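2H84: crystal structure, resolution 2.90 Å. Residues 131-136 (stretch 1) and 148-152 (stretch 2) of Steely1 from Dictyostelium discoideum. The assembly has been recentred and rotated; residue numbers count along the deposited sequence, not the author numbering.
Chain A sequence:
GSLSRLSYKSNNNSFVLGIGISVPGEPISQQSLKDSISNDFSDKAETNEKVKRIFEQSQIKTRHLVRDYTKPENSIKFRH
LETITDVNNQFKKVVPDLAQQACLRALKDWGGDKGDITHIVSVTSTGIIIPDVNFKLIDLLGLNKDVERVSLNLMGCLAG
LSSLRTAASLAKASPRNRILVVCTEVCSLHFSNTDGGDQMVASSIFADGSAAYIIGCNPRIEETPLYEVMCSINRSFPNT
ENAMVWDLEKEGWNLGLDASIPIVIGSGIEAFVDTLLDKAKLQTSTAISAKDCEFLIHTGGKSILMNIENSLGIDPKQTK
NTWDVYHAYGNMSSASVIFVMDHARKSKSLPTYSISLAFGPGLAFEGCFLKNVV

Stretch 1 (131-136) PDVNFK
Stretch 2, residues 148-152: ERVSL

The first turn of a helix packs here against an extended strand of the same chain. A cis peptide bond precedes P131 (phi/psi -58/147), and D132, at -63/166, holds the N-cap position before helical residues V133 to K136, whose phi lies between -73° and -54° and psi between -48° and -31°. The strand from E148 through S151 is extended, from -74/129 at E148 through -142/118 at V150; L152 follows at -85/84. The pairing runs in reverse order along the two stretches: the CA atoms of D132 and S151 lie 7.0 Å apart, those of N134 and R149 6.4 Å. Alternation in the strand turns the CA-to-CB bonds of R149 and S151 toward the helix and that of V150 away; D132 and N134 point back toward the strand.

The polar contact centres on D132 (chi1 t, -159°) and S151 (chi1 m, -68°). S151 OG donates a short hydrogen bond to D132 OD1, 2.5 Å away; a small hydroxyl suits this buried site because it can satisfy a carboxylate without demanding much space. The other carboxylate oxygen, D132 OD2, accepts a weak bond from V133 N at 2.7 Å. Within the turn, D132 O weakly accepts F135 N at 3.1 Å and K136 N at 3.4 Å.

N134 (chi1 p, 54°) reaches between S151 and R149. An amide, offering both donor and acceptor, suits a place between a hydroxyl and a guanidinium, but it is probably turned over in the model, so which end meets which stays open.

Packing completes the contact. R149 (chi1 -28°, between wells; chi2 t, chi3 m, chi4 -67°) passes beside F135 (chi1 t, chi2 91°), with R149 NE 3.7 Å from F135 CB. R149 NE lies at the ring's edge, while F135 CD1 sits over one guanidinium face. The flat, delocalised guanidinium suits such packing against an aromatic side chain. Together the stretches bury 263 Å², both sides summed.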

# COMPACT_ATOMS: atom_id res chain seq x y z
N PRO A 131 3.85 -1.65 12.32
CA PRO A 131 4.03 -2.48 11.12
C PRO A 131 2.67 -2.90 10.56
O PRO A 131 1.72 -3.12 11.31
CB PRO A 131 4.81 -3.69 11.65
CG PRO A 131 5.49 -3.18 12.89
CD PRO A 131 4.45 -2.29 13.50
N ASP A 132 2.59 -3.03 9.24
CA ASP A 132 1.33 -3.39 8.59
C ASP A 132 0.81 -4.77 8.96
O ASP A 132 1.53 -5.58 9.52
CB ASP A 132 1.50 -3.32 7.08
CG ASP A 132 0.19 -3.18 6.36
OD1 ASP A 132 0.20 -3.28 5.12
OD2 ASP A 132 -0.85 -2.97 7.01
N VAL A 133 -0.45 -5.04 8.64
CA VAL A 133 -1.08 -6.31 8.95
C VAL A 133 -0.32 -7.54 8.44
O VAL A 133 -0.23 -8.54 9.14
CB VAL A 133 -2.51 -6.37 8.38
CG1 VAL A 133 -3.21 -7.63 8.84
CG2 VAL A 133 -3.28 -5.15 8.83
N ASN A 134 0.23 -7.48 7.23
CA ASN A 134 0.95 -8.64 6.71
C ASN A 134 2.13 -9.05 7.57
O ASN A 134 2.46 -10.23 7.64
CB ASN A 134 1.41 -8.41 5.27
CG ASN A 134 2.22 -7.15 5.09
OD1 ASN A 134 1.71 -6.12 4.76
ND2 ASN A 134 3.48 -7.23 5.32
N PHE A 135 2.79 -8.08 8.22
CA PHE A 135 3.94 -8.40 9.08
C PHE A 135 3.47 -9.06 10.36
O PHE A 135 4.02 -10.09 10.79
CB PHE A 135 4.72 -7.13 9.44
CG PHE A 135 5.87 -7.37 10.39
CD1 PHE A 135 7.15 -7.65 9.91
CD2 PHE A 135 5.67 -7.34 11.77
CE1 PHE A 135 8.19 -7.91 10.77
CE2 PHE A 135 6.71 -7.60 12.63
CZ PHE A 135 7.98 -7.88 12.13
N LYS A 136 2.46 -8.45 10.98
CA LYS A 136 1.89 -8.96 12.22
C LYS A 136 1.41 -10.41 12.09
O LYS A 136 1.44 -11.17 13.07
CB LYS A 136 0.71 -8.09 12.64
CG LYS A 136 1.10 -6.88 13.46
CD LYS A 136 -0.08 -5.95 13.69
CE LYS A 136 0.07 -5.18 15.00
NZ LYS A 136 1.44 -4.59 15.13
N GLU A 148 7.78 -13.14 1.71
CA GLU A 148 7.78 -11.80 1.12
C GLU A 148 6.52 -11.00 1.43
O GLU A 148 5.40 -11.49 1.23
CB GLU A 148 8.01 -11.89 -0.39
CG GLU A 148 9.46 -12.21 -0.73
CD GLU A 148 9.75 -12.20 -2.22
OE1 GLU A 148 9.36 -11.23 -2.91
OE2 GLU A 148 10.39 -13.17 -2.68
N ARG A 149 6.72 -9.77 1.92
CA ARG A 149 5.61 -8.88 2.28
C ARG A 149 5.25 -7.85 1.22
O ARG A 149 6.11 -7.30 0.53
CB ARG A 149 5.91 -8.14 3.58
CG ARG A 149 6.83 -8.83 4.55
CD ARG A 149 6.59 -8.36 5.99
NE ARG A 149 6.29 -6.93 6.13
CZ ARG A 149 7.14 -5.94 5.89
NH1 ARG A 149 8.38 -6.20 5.48
NH2 ARG A 149 6.76 -4.69 6.07
N VAL A 150 3.95 -7.57 1.11
CA VAL A 150 3.39 -6.60 0.17
C VAL A 150 2.24 -5.87 0.85
O VAL A 150 1.25 -6.50 1.22
CB VAL A 150 2.85 -7.29 -1.09
CG1 VAL A 150 2.30 -6.26 -2.05
CG2 VAL A 150 3.94 -8.09 -1.75
N SER A 151 2.35 -4.55 1.02
CA SER A 151 1.27 -3.77 1.65
C SER A 151 0.45 -2.95 0.64
O SER A 151 0.80 -1.82 0.35
CB SER A 151 1.84 -2.81 2.70
OG SER A 151 2.36 -3.48 3.83
N LEU A 152 -0.62 -3.52 0.10
CA LEU A 152 -1.47 -2.81 -0.85
C LEU A 152 -2.50 -1.98 -0.08
O LEU A 152 -3.64 -2.43 0.12
CB LEU A 152 -2.25 -3.77 -1.76
CG LEU A 152 -1.82 -4.12 -3.18
CD1 LEU A 152 -3.06 -4.60 -3.95
CD2 LEU A 152 -1.20 -2.91 -3.88